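Local atomic coordinates of serine--tRNA ligase (Pyrococcus horikoshii, PDB entry 2DQ0), a protein that catalyses the ATP-dependent attachment of serine to tRNA(Ser), and probably also to tRNA(Sec), as a homodimeric class II aminoacyl-tRNA synthetase. Residues Lys35-Thr38 with Glu39-Thr42; Glu91-Glu94 with Leu95-Ile99; Ile200-Ala203 with Leu204-Ile208. All blocks are in the same frame, centred on the assembly; numbering follows the deposited sequence.

Along the chain the three contacts come in series, each a little over two turns of one helix. Interactions 1 and 2 sit on helix 28-65 and helix 72-103, the two consecutive long helices of the N-terminal coiled-coil arm involved in tRNA binding. Their centres are 9 Å apart and they touch: Leu36 and Trp40 on the first helix meet Val92, Lys96, Lys98 and Ile99 on the second. Interaction 3 lies on helix 190-209 of the catalytic core, on the other side of the chain's centre, about 51 Å from interaction 1 and 47 Å from interaction 2, centre to centre. The set thus samples both domains, the arm and the dimeric catalytic body.

Interaction 1: residues Lys35-Thr38 with Glu39-Thr42; sequences KLDT and EWRT
Asp37 reaches along the helix to Trp40 and Arg41, turning one carboxylate oxygen to each. OD1 of Asp37 comes 3.1 Å from CE3 of Trp40, on the benzene part of the indole, with carboxylate and ring planes 32° apart. OD2 of Asp37 lies near the guanidinium plane of Arg41, at its edge, and is 3.5 Å from Arg41 NE; this is a long salt bridge, and the position of OD2 is somewhat doubtful. Asp37 puts its CG anti to the backbone N (chi1 -170°), which swings the carboxylate forward to the following turn, while Arg41 bends at chi3 and brings NE back toward it.

At the next residue, Thr38, the carbonyl is gripped twice by Thr42. The backbone N of Thr42 donates to Thr38 O at 3.0 Å, and OG1 of Thr42 donates to the same oxygen at 3.1 Å from well above the carbonyl plane. Thr42 is probably tolerated at this exposed site partly because its hydroxyl bonds back to the helix. Three further i to i+4 bonds complete the spine, among them Trp40 N to Leu36 O at 2.8 Å.

Behind this shell stand two neighbouring helices. Leu36 and Trp40 face helix 72-103, giving the coiled coil of the tRNA-binding arm an aliphatic and an aromatic side chain to pack on. Helix 4-9 comes up on another side, where Ile4 touches Asp37 and Arg8 both packs on Trp40 and provides the stronger salt bridge to OD2 of Asp37. If OD2 is placed correctly, two arginines beside a buried carboxylate would probably keep it ionised, and Asp37 would link helix 4-9 to helix 28-65.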
# COMPACT_ATOMS: atom_id res chain seq x y z
N LYS A 35 -40.89 -4.71 15.27
CA LYS A 35 -41.89 -5.70 14.93
C LYS A 35 -41.22 -7.03 14.59
O LYS A 35 -41.81 -8.10 14.75
CB LYS A 35 -42.79 -5.22 13.77
CG LYS A 35 -42.46 -5.76 12.39
CD LYS A 35 -43.66 -6.44 11.74
CE LYS A 35 -44.79 -5.45 11.50
NZ LYS A 35 -46.04 -6.10 10.98
N LEU A 36 -39.97 -6.95 14.14
CA LEU A 36 -39.24 -8.16 13.80
C LEU A 36 -38.80 -8.82 15.09
O LEU A 36 -38.92 -10.03 15.25
CB LEU A 36 -38.01 -7.85 12.94
CG LEU A 36 -38.16 -7.56 11.44
CD1 LEU A 36 -36.76 -7.42 10.85
CD2 LEU A 36 -38.92 -8.68 10.75
N ASP A 37 -38.28 -8.01 16.00
CA ASP A 37 -37.81 -8.50 17.29
C ASP A 37 -38.97 -9.16 18.00
O ASP A 37 -38.83 -10.22 18.60
CB ASP A 37 -37.27 -7.34 18.13
CG ASP A 37 -36.54 -7.80 19.39
OD1 ASP A 37 -35.56 -8.55 19.26
OD2 ASP A 37 -36.94 -7.41 20.50
N THR A 38 -40.13 -8.52 17.93
CA THR A 38 -41.31 -9.06 18.57
C THR A 38 -41.68 -10.40 17.96
O THR A 38 -41.92 -11.37 18.68
CB THR A 38 -42.47 -8.05 18.47
OG1 THR A 38 -42.33 -7.11 19.54
CG2 THR A 38 -43.83 -8.74 18.57
N GLU A 39 -41.70 -10.47 16.64
CA GLU A 39 -42.02 -11.73 15.98
C GLU A 39 -40.99 -12.80 16.41
O GLU A 39 -41.34 -13.96 16.69
CB GLU A 39 -41.99 -11.51 14.47
CG GLU A 39 -42.36 -12.72 13.64
CD GLU A 39 -42.72 -12.35 12.22
OE1 GLU A 39 -42.94 -13.27 11.41
OE2 GLU A 39 -42.78 -11.12 11.93
N TRP A 40 -39.73 -12.37 16.48
CA TRP A 40 -38.61 -13.22 16.87
C TRP A 40 -38.86 -13.87 18.23
O TRP A 40 -38.80 -15.10 18.35
CB TRP A 40 -37.32 -12.37 16.92
CG TRP A 40 -36.09 -13.05 17.49
CD1 TRP A 40 -35.47 -14.15 17.01
CD2 TRP A 40 -35.35 -12.65 18.66
NE1 TRP A 40 -34.39 -14.47 17.79
CE2 TRP A 40 -34.29 -13.57 18.81
CE3 TRP A 40 -35.47 -11.60 19.58
CZ2 TRP A 40 -33.36 -13.48 19.85
CZ3 TRP A 40 -34.54 -11.52 20.62
CH2 TRP A 40 -33.50 -12.45 20.74
N ARG A 41 -39.15 -13.06 19.24
CA ARG A 41 -39.39 -13.60 20.57
C ARG A 41 -40.69 -14.41 20.67
O ARG A 41 -40.80 -15.32 21.50
CB ARG A 41 -39.37 -12.48 21.62
CG ARG A 41 -39.94 -11.15 21.17
CD ARG A 41 -39.68 -10.02 22.18
NE ARG A 41 -38.27 -9.95 22.56
CZ ARG A 41 -37.71 -10.67 23.52
NH1 ARG A 41 -38.44 -11.53 24.22
NH2 ARG A 41 -36.41 -10.55 23.79
N THR A 42 -41.66 -14.10 19.83
CA THR A 42 -42.91 -14.84 19.88
C THR A 42 -42.66 -16.26 19.40
O THR A 42 -43.09 -17.23 20.05
CB THR A 42 -44.00 -14.18 19.00
OG1 THR A 42 -44.42 -12.95 19.61
CG2 THR A 42 -45.21 -15.10 18.84

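Interaction 2: residues Glu91-Glu94 with Leu95-Ile99; sequences EVEE and LKKKI
Glu94 and Lys98 meet because their side chains leave the helix differently and then run the same way. In Glu94, CG takes the crowded position between the backbone N and the carbonyl carbon (chi1 62°), a placing that is somewhat doubtful because CG lies too close to Glu91 O; in Lys98, CG is anti to the carbonyl carbon (chi1 -59°) and the remaining chain is extended. The two thus lie side by side as an i to i+4 salt bridge on the second helix of an antiparallel coiled coil, the tRNA-binding arm of seryl-tRNA synthetase. On the way to the carboxylate the lysine's aliphatic part passes the backbone carbonyl of Glu94, with CG of Lys98 3.4 Å from Glu94 O. Both residues suit the place, long enough to join across one turn and charged where the surface borders solvent.

Glu93 and Lys97 repeat the pattern more loosely, with OE1 of Glu93 and NZ of Lys97 4.4 Å apart, opposite charges that probably attract weakly, beyond a salt bridge. Glu91 turns elsewhere, its carboxylate being held by Lys43 of helix 28-65.

The side facing helix 28-65 is largely apolar, with Lys96 at its margin. Val92 and Leu95 are buried, the leucine giving its site bulky aliphatic carbon. Val92 places CG1 3.8 Å from CE of Lys96, so that the valine methyl meets the last carbon of the lysine chain. Trp40 of helix 28-65 rests on both Val92 and Lys96, where a slim branched residue and a flexible chain can fit against the indole. Regular backbone bonds run beneath, such as Lys96 N to Val92 O at 3.1 Å. At the end of the lysine chain, NZ of Lys98 donates to OE1 of Glu94 at 2.8 Å, nearly along the C-O axis.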
# COMPACT_ATOMS: atom_id res chain seq x y z
N GLU A 91 -37.15 -20.18 10.97
CA GLU A 91 -37.84 -18.91 10.79
C GLU A 91 -37.21 -17.87 11.72
O GLU A 91 -37.14 -16.69 11.39
CB GLU A 91 -39.34 -19.04 11.09
CG GLU A 91 -40.18 -19.65 9.96
CD GLU A 91 -41.66 -19.88 10.33
OE1 GLU A 91 -42.36 -20.58 9.57
OE2 GLU A 91 -42.11 -19.36 11.38
N VAL A 92 -36.74 -18.33 12.87
CA VAL A 92 -36.12 -17.42 13.83
C VAL A 92 -34.75 -16.99 13.35
O VAL A 92 -34.29 -15.90 13.66
CB VAL A 92 -36.01 -18.08 15.22
CG1 VAL A 92 -35.08 -17.28 16.11
CG2 VAL A 92 -37.40 -18.15 15.85
N GLU A 93 -34.09 -17.84 12.57
CA GLU A 93 -32.79 -17.45 12.04
C GLU A 93 -32.99 -16.30 11.07
O GLU A 93 -32.41 -15.23 11.23
CB GLU A 93 -32.13 -18.60 11.30
CG GLU A 93 -31.35 -19.56 12.14
CD GLU A 93 -30.62 -20.56 11.26
OE1 GLU A 93 -29.83 -20.10 10.40
OE2 GLU A 93 -30.85 -21.78 11.42
N GLU A 94 -33.82 -16.54 10.05
CA GLU A 94 -34.08 -15.53 9.03
C GLU A 94 -34.45 -14.20 9.67
O GLU A 94 -34.03 -13.14 9.21
CB GLU A 94 -35.19 -15.99 8.07
CG GLU A 94 -36.54 -16.22 8.74
CD GLU A 94 -37.73 -16.18 7.77
OE1 GLU A 94 -37.98 -15.10 7.19
OE2 GLU A 94 -38.41 -17.23 7.60
N LEU A 95 -35.22 -14.26 10.76
CA LEU A 95 -35.62 -13.06 11.46
C LEU A 95 -34.41 -12.32 12.06
O LEU A 95 -34.30 -11.10 11.93
CB LEU A 95 -36.62 -13.43 12.56
CG LEU A 95 -38.09 -13.02 12.42
CD1 LEU A 95 -38.55 -12.99 10.96
CD2 LEU A 95 -38.90 -13.99 13.23
N LYS A 96 -33.50 -13.06 12.70
CA LYS A 96 -32.31 -12.44 13.28
C LYS A 96 -31.48 -11.81 12.16
O LYS A 96 -30.85 -10.77 12.33
CB LYS A 96 -31.45 -13.49 13.99
CG LYS A 96 -32.03 -14.02 15.29
CD LYS A 96 -31.16 -15.13 15.89
CE LYS A 96 -31.75 -15.68 17.19
NZ LYS A 96 -31.01 -16.87 17.69
N LYS A 97 -31.51 -12.45 11.00
CA LYS A 97 -30.77 -11.97 9.86
C LYS A 97 -31.27 -10.59 9.43
O LYS A 97 -30.48 -9.67 9.22
CB LYS A 97 -30.91 -13.00 8.73
CG LYS A 97 -29.83 -12.97 7.65
CD LYS A 97 -29.64 -14.36 7.05
CE LYS A 97 -29.19 -15.36 8.13
NZ LYS A 97 -29.09 -16.79 7.66
N LYS A 98 -32.59 -10.44 9.30
CA LYS A 98 -33.18 -9.17 8.89
C LYS A 98 -32.95 -8.11 9.96
O LYS A 98 -32.74 -6.93 9.65
CB LYS A 98 -34.68 -9.33 8.63
CG LYS A 98 -35.03 -10.37 7.55
CD LYS A 98 -36.54 -10.57 7.43
CE LYS A 98 -36.91 -11.88 6.72
NZ LYS A 98 -38.32 -12.33 7.02
N ILE A 99 -33.00 -8.52 11.22
CA ILE A 99 -32.80 -7.56 12.30
C ILE A 99 -31.38 -7.00 12.27
O ILE A 99 -31.18 -5.78 12.31
CB ILE A 99 -33.07 -8.21 13.68
CG1 ILE A 99 -34.55 -8.52 13.82
CG2 ILE A 99 -32.62 -7.28 14.79
CD1 ILE A 99 -34.84 -9.49 14.94

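Interaction 3: residues Ile200-Ala203 with Leu204-Ile208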
# COMPACT_ATOMS: atom_id res chain seq x y z
N ILE A 200 6.66 11.49 10.55
CA ILE A 200 6.27 10.18 11.05
C ILE A 200 7.05 9.90 12.36
O ILE A 200 6.45 9.61 13.39
CB ILE A 200 6.58 9.08 9.99
CG1 ILE A 200 5.57 9.15 8.86
CG2 ILE A 200 6.55 7.66 10.62
CD1 ILE A 200 5.93 8.22 7.68
N ARG A 201 8.38 9.98 12.32
CA ARG A 201 9.21 9.74 13.49
C ARG A 201 8.87 10.65 14.67
O ARG A 201 8.76 10.18 15.80
CB ARG A 201 10.70 9.91 13.16
CG ARG A 201 11.39 8.65 12.65
CD ARG A 201 11.05 7.40 13.49
NE ARG A 201 11.51 7.42 14.89
CZ ARG A 201 12.73 7.07 15.29
NH1 ARG A 201 13.03 7.11 16.58
NH2 ARG A 201 13.65 6.68 14.41
N PHE A 202 8.69 11.93 14.40
CA PHE A 202 8.32 12.88 15.45
C PHE A 202 7.01 12.42 16.12
O PHE A 202 6.98 12.19 17.33
CB PHE A 202 8.16 14.27 14.83
CG PHE A 202 7.49 15.27 15.71
CD1 PHE A 202 8.07 15.65 16.91
CD2 PHE A 202 6.29 15.84 15.33
CE1 PHE A 202 7.45 16.60 17.72
CE2 PHE A 202 5.65 16.80 16.13
CZ PHE A 202 6.23 17.18 17.33
N ALA A 203 5.95 12.25 15.33
CA ALA A 203 4.67 11.80 15.87
C ALA A 203 4.87 10.53 16.66
O ALA A 203 4.45 10.40 17.80
CB ALA A 203 3.68 11.55 14.75
N LEU A 204 5.52 9.58 16.00
CA LEU A 204 5.81 8.29 16.59
C LEU A 204 6.49 8.39 17.94
O LEU A 204 6.07 7.76 18.90
CB LEU A 204 6.69 7.50 15.63
CG LEU A 204 6.37 6.03 15.46
CD1 LEU A 204 4.87 5.77 15.52
CD2 LEU A 204 6.93 5.61 14.12
N ASP A 205 7.54 9.21 18.01
CA ASP A 205 8.30 9.39 19.24
C ASP A 205 7.47 9.92 20.40
O ASP A 205 7.48 9.37 21.51
CB ASP A 205 9.49 10.33 18.99
CG ASP A 205 10.67 9.64 18.34
OD1 ASP A 205 10.66 8.39 18.16
OD2 ASP A 205 11.64 10.34 17.99
N ARG A 206 6.75 10.98 20.14
CA ARG A 206 5.94 11.58 21.17
C ARG A 206 4.86 10.66 21.73
O ARG A 206 4.68 10.61 22.94
CB ARG A 206 5.32 12.87 20.65
CG ARG A 206 5.71 14.07 21.47
CD ARG A 206 7.19 14.29 21.38
NE ARG A 206 7.51 15.71 21.49
CZ ARG A 206 8.71 16.21 21.19
NH1 ARG A 206 9.70 15.42 20.77
NH2 ARG A 206 8.90 17.52 21.28
N LEU A 207 4.13 9.94 20.88
CA LEU A 207 3.10 9.04 21.38
C LEU A 207 3.76 7.93 22.18
O LEU A 207 3.22 7.48 23.20
CB LEU A 207 2.27 8.45 20.25
CG LEU A 207 1.03 9.26 19.87
CD1 LEU A 207 0.04 9.24 21.02
CD2 LEU A 207 1.40 10.69 19.53
N ILE A 208 4.94 7.49 21.73
CA ILE A 208 5.67 6.46 22.46
C ILE A 208 6.04 6.96 23.86
O ILE A 208 5.90 6.23 24.84
CB ILE A 208 6.95 6.04 21.73
CG1 ILE A 208 6.61 5.17 20.53
CG2 ILE A 208 7.84 5.25 22.66
CD1 ILE A 208 7.84 4.69 19.79
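Phe202 brings the edge of its ring to Arg206, its CE1 standing 3.7 Å above the centre of one guanidinium face. The two planes are 67° apart. Bends at chi2 and chi3 bring the arginine's end there, and Glu333 of helix 316-333 holds Arg206 NH2 by a salt bridge. The guanidinium of Arg201 receives Asp205 at its edge: its NH1 donates at 3.1 Å to the syn lone pair of Asp205 OD1, only 6° out of the guanidinium plane, with the carboxylate turned almost perpendicular. OD2 is hydrogen-bonded to the hydroxyl of Tyr437 of the same chain, and Arg201 NH2 to the backbone O of Tyr437 of the second subunit. With an alanine in place of Asp205, Arg201 NH1 and that tyrosine hydroxyl would probably each lose a partner, leaving the guanidinium less firmly fixed in its rotation.

On the inner side, Ile200 CG2 and Leu204 CD2 lie 4.1 Å apart, side by side; Ile200 packs on strands 273-282 and 301-311, Leu204 on the former and small Ala203 on the latter. Leu197 of the second subunit touches Ile200 and Leu204. Helix 190-209, between core sheet and partner subunit, is consistent with the long helix of class II motif 1.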